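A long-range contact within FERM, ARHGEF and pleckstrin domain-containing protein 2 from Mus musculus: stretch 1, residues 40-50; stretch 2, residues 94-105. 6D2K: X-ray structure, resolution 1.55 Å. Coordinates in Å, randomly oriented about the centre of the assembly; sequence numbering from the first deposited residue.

Stretch 1, residues 40-50: HLNLIECDYFG
Stretch 2 94-105: QLQEEYTRYLFA

Stretch 2 meets stretch 1 as a short irregular lead-in followed by a helix that runs from Glu 98 through Ala 105 and beyond. Stretch 1 leaves a helix at Asn 42, whose positive phi (53/51) turns the chain, passes through a loop and a short 3-10 turn ending at Tyr 48, and enters a strand at Phe 49 (-118/164; chi1 m, chi2 -97°). The CA atoms closest across the stretches are those of Glu 45 and Thr 100, 6.7 Å apart, and together the stretches bury 608 Å².

Leu 95 (-57/147; chi1 m, chi2 t) lays its CD2 over one face of the Tyr 48 ring (chi1 m, chi2 -87°), 3.8 Å from the centroid and 22° off the normal, a CH-pi contact suited to a branched aliphatic tip. The carbonyl O of Leu 95 also accepts a weak hydrogen bond from Arg 101 NH1 (2.8 Å), tying the lead-in to the helix.

Gln 96 (-72/-29) and Glu 97 present their amides to the buried carboxylate of Glu 45 (-87/54; chi1 m, chi2 t, chi3 102°). Gln 96 N donates to Glu 45 OE1 at 2.9 Å (162°), and Glu 97 N to Glu 45 OE2 at 3.1 Å (149°). The acid thus reaches across to satisfy backbone donors just before the helix. Glu 97 (-115/140; chi1 m, chi2 m) occupies the N-cap position, and its OE1 lies 4.0 Å from Ile 44 CD1 (chi1 m, chi2 t) at the more open margin.

Glu 98 points away. Tyr 99 (chi1 t, chi2 67°) instead points toward stretch 1, its CE2 3.6 Å from Leu 41 O and 4.0 Å from Leu 43 CD1; its OH lies 3.6 Å from Leu 41 CD2 (chi1 m, chi2 t).

At Thr 100 (chi1 -44°, m), OG1 donates to Glu 45 OE2 at 2.6 Å and accepts a hydrogen bond from water 1, also at 2.6 Å. That water accepts from Glu 45 N at 3.0 Å, so the small hydroxyl links both side chain and backbone of Glu 45. The methyl CG2 packs at the edge of the Phe 49 ring, 3.9 Å from CE2.

One helical turn after Tyr 99, Leu 103 (chi1 m, chi2 t) places CD1 3.8 Å from Leu 43 CD1 (chi1 t, chi2 p) and CB 3.9 Å from Phe 49 CZ. Phe 104 (chi1 -95°) sets CE2 3.8 Å from Phe 49 CZ, the rings inclined at 77° with centroids 5.7 Å apart, and 4.2 Å from Tyr 48 CB.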

# COMPACT_ATOMS: atom_id res chain seq x y z
N HIS A 40 16.29 -11.50 -4.94
CA HIS A 40 15.64 -12.06 -6.11
C HIS A 40 15.27 -10.93 -7.07
O HIS A 40 15.37 -11.10 -8.29
CB HIS A 40 14.40 -12.86 -5.72
CG HIS A 40 13.55 -13.24 -6.88
ND1 HIS A 40 13.86 -14.30 -7.71
CD2 HIS A 40 12.41 -12.70 -7.38
CE1 HIS A 40 12.95 -14.40 -8.66
NE2 HIS A 40 12.06 -13.44 -8.48
N LEU A 41 14.86 -9.79 -6.52
CA LEU A 41 14.39 -8.67 -7.34
C LEU A 41 15.48 -7.68 -7.71
O LEU A 41 15.29 -6.85 -8.60
CB LEU A 41 13.26 -7.91 -6.63
CG LEU A 41 11.98 -8.71 -6.39
CD1 LEU A 41 10.95 -7.89 -5.61
CD2 LEU A 41 11.39 -9.22 -7.70
N ASN A 42 16.61 -7.76 -7.02
CA ASN A 42 17.63 -6.73 -7.12
C ASN A 42 17.00 -5.37 -6.85
O ASN A 42 17.13 -4.43 -7.64
CB ASN A 42 18.30 -6.79 -8.49
CG ASN A 42 19.07 -8.09 -8.70
OD1 ASN A 42 19.89 -8.47 -7.86
ND2 ASN A 42 18.80 -8.77 -9.81
N LEU A 43 16.29 -5.29 -5.73
CA LEU A 43 15.59 -4.08 -5.31
C LEU A 43 16.45 -3.23 -4.38
O LEU A 43 16.54 -3.49 -3.19
CB LEU A 43 14.28 -4.47 -4.62
CG LEU A 43 13.38 -3.33 -4.13
CD1 LEU A 43 13.06 -2.39 -5.29
CD2 LEU A 43 12.11 -3.88 -3.50
N ILE A 44 17.07 -2.19 -4.93
CA ILE A 44 17.94 -1.31 -4.15
C ILE A 44 17.17 -0.48 -3.13
O ILE A 44 17.54 -0.42 -1.96
CB ILE A 44 18.75 -0.36 -5.06
CG1 ILE A 44 19.69 -1.17 -5.96
CG2 ILE A 44 19.54 0.63 -4.23
CD1 ILE A 44 20.57 -0.30 -6.85
N GLU A 45 16.10 0.17 -3.59
CA GLU A 45 15.32 1.03 -2.71
C GLU A 45 14.26 0.20 -1.99
O GLU A 45 13.07 0.51 -2.02
CB GLU A 45 14.68 2.16 -3.53
CG GLU A 45 15.74 3.02 -4.24
CD GLU A 45 15.15 4.19 -5.02
OE1 GLU A 45 15.22 5.33 -4.53
OE2 GLU A 45 14.62 3.96 -6.12
N CYS A 46 14.73 -0.86 -1.34
CA CYS A 46 13.86 -1.82 -0.68
C CYS A 46 13.22 -1.26 0.59
O CYS A 46 12.24 -1.83 1.07
CB CYS A 46 14.63 -3.10 -0.36
SG CYS A 46 16.08 -2.80 0.67
N ASP A 47 13.74 -0.17 1.14
CA ASP A 47 13.20 0.37 2.39
C ASP A 47 11.76 0.90 2.26
O ASP A 47 11.07 1.07 3.26
CB ASP A 47 14.13 1.41 3.04
CG ASP A 47 14.51 2.56 2.11
OD1 ASP A 47 14.63 3.71 2.59
OD2 ASP A 47 14.73 2.32 0.90
N TYR A 48 11.31 1.09 1.02
CA TYR A 48 9.93 1.52 0.79
C TYR A 48 8.94 0.37 0.82
O TYR A 48 7.74 0.61 0.81
CB TYR A 48 9.79 2.23 -0.56
CG TYR A 48 10.47 3.57 -0.60
CD1 TYR A 48 9.80 4.72 -0.19
CD2 TYR A 48 11.78 3.69 -1.03
CE1 TYR A 48 10.42 5.95 -0.21
CE2 TYR A 48 12.41 4.93 -1.03
CZ TYR A 48 11.73 6.04 -0.63
OH TYR A 48 12.35 7.27 -0.65
N PHE A 49 9.45 -0.86 0.87
CA PHE A 49 8.62 -2.02 0.61
C PHE A 49 8.49 -2.96 1.80
O PHE A 49 9.26 -2.88 2.76
CB PHE A 49 9.16 -2.82 -0.59
CG PHE A 49 9.11 -2.05 -1.89
CD1 PHE A 49 8.06 -2.22 -2.77
CD2 PHE A 49 10.10 -1.13 -2.21
CE1 PHE A 49 8.01 -1.52 -3.96
CE2 PHE A 49 10.05 -0.43 -3.41
CZ PHE A 49 9.01 -0.61 -4.28
N GLY A 50 7.50 -3.84 1.71
CA GLY A 50 7.30 -4.88 2.70
C GLY A 50 6.63 -6.09 2.09
O GLY A 50 6.37 -6.14 0.87
N GLN A 94 10.52 10.97 -8.03
CA GLN A 94 11.89 11.25 -7.60
C GLN A 94 12.63 10.07 -6.94
O GLN A 94 13.75 10.22 -6.47
CB GLN A 94 11.93 12.51 -6.73
CG GLN A 94 11.43 13.75 -7.46
CD GLN A 94 12.15 13.99 -8.78
OE1 GLN A 94 13.38 14.10 -8.82
NE2 GLN A 94 11.40 14.05 -9.87
N LEU A 95 12.01 8.89 -6.92
CA LEU A 95 12.74 7.69 -6.54
C LEU A 95 13.96 7.52 -7.46
O LEU A 95 13.92 7.88 -8.64
CB LEU A 95 11.84 6.46 -6.62
CG LEU A 95 10.71 6.34 -5.59
CD1 LEU A 95 9.66 5.36 -6.09
CD2 LEU A 95 11.27 5.89 -4.24
N GLN A 96 15.04 6.96 -6.92
CA GLN A 96 16.32 6.96 -7.63
C GLN A 96 16.43 6.03 -8.84
O GLN A 96 17.19 6.31 -9.76
CB GLN A 96 17.46 6.65 -6.66
CG GLN A 96 17.51 7.57 -5.47
CD GLN A 96 18.62 8.57 -5.59
OE1 GLN A 96 19.64 8.46 -4.90
NE2 GLN A 96 18.46 9.55 -6.48
N GLU A 97 15.69 4.93 -8.82
CA GLU A 97 15.80 3.92 -9.87
C GLU A 97 14.53 3.78 -10.68
O GLU A 97 13.43 3.80 -10.12
CB GLU A 97 16.13 2.56 -9.27
CG GLU A 97 17.47 2.50 -8.57
CD GLU A 97 18.63 2.62 -9.54
OE1 GLU A 97 19.75 2.90 -9.09
OE2 GLU A 97 18.41 2.43 -10.76
N GLU A 98 14.70 3.62 -11.99
CA GLU A 98 13.59 3.31 -12.88
C GLU A 98 12.86 2.06 -12.37
O GLU A 98 11.63 2.01 -12.41
CB GLU A 98 14.10 3.12 -14.32
CG GLU A 98 13.01 2.80 -15.34
CD GLU A 98 13.51 2.81 -16.78
OE1 GLU A 98 14.09 3.84 -17.19
OE2 GLU A 98 13.29 1.81 -17.50
N TYR A 99 13.59 1.08 -11.86
CA TYR A 99 12.95 -0.15 -11.41
C TYR A 99 11.99 0.11 -10.24
O TYR A 99 10.91 -0.47 -10.18
CB TYR A 99 13.99 -1.21 -11.02
CG TYR A 99 13.38 -2.52 -10.60
CD1 TYR A 99 12.69 -3.30 -11.52
CD2 TYR A 99 13.48 -2.97 -9.30
CE1 TYR A 99 12.12 -4.49 -11.15
CE2 TYR A 99 12.92 -4.17 -8.92
CZ TYR A 99 12.24 -4.91 -9.84
OH TYR A 99 11.68 -6.10 -9.46
N THR A 100 12.38 0.99 -9.33
CA THR A 100 11.52 1.30 -8.19
C THR A 100 10.27 2.00 -8.71
O THR A 100 9.16 1.75 -8.23
CB THR A 100 12.21 2.23 -7.17
OG1 THR A 100 13.55 1.78 -6.95
CG2 THR A 100 11.45 2.22 -5.84
N ARG A 101 10.44 2.91 -9.67
CA ARG A 101 9.27 3.61 -10.19
C ARG A 101 8.32 2.65 -10.89
O ARG A 101 7.10 2.83 -10.85
CB ARG A 101 9.72 4.72 -11.15
CG ARG A 101 10.55 5.79 -10.45
CD ARG A 101 10.76 7.01 -11.33
NE ARG A 101 11.62 6.76 -12.49
CZ ARG A 101 12.95 6.85 -12.48
NH1 ARG A 101 13.60 7.15 -11.37
NH2 ARG A 101 13.64 6.63 -13.60
N TYR A 102 8.91 1.67 -11.58
CA TYR A 102 8.15 0.58 -12.20
C TYR A 102 7.33 -0.18 -11.14
O TYR A 102 6.13 -0.38 -11.31
CB TYR A 102 9.11 -0.37 -12.93
CG TYR A 102 8.55 -1.73 -13.26
CD1 TYR A 102 7.48 -1.89 -14.12
CD2 TYR A 102 9.12 -2.87 -12.70
CE1 TYR A 102 6.98 -3.16 -14.42
CE2 TYR A 102 8.64 -4.14 -13.01
CZ TYR A 102 7.57 -4.28 -13.87
OH TYR A 102 7.09 -5.53 -14.17
N LEU A 103 7.96 -0.56 -10.04
CA LEU A 103 7.21 -1.25 -8.97
C LEU A 103 6.11 -0.37 -8.38
O LEU A 103 5.02 -0.86 -8.09
CB LEU A 103 8.14 -1.75 -7.87
CG LEU A 103 9.11 -2.86 -8.29
CD1 LEU A 103 9.80 -3.41 -7.05
CD2 LEU A 103 8.41 -3.98 -9.08
N PHE A 104 6.37 0.93 -8.23
CA PHE A 104 5.32 1.82 -7.72
C PHE A 104 4.14 1.91 -8.69
O PHE A 104 2.99 1.94 -8.27
CB PHE A 104 5.87 3.23 -7.42
CG PHE A 104 6.26 3.42 -5.97
CD1 PHE A 104 5.47 4.18 -5.12
CD2 PHE A 104 7.42 2.85 -5.46
CE1 PHE A 104 5.82 4.36 -3.79
CE2 PHE A 104 7.78 3.03 -4.12
CZ PHE A 104 6.97 3.79 -3.28
N ALA A 105 4.41 1.96 -9.99
CA ALA A 105 3.31 1.98 -10.96
C ALA A 105 2.48 0.70 -10.86
O ALA A 105 1.24 0.76 -10.96
CB ALA A 105 3.85 2.16 -12.39
O HOH W 1 15.40 0.03 -6.47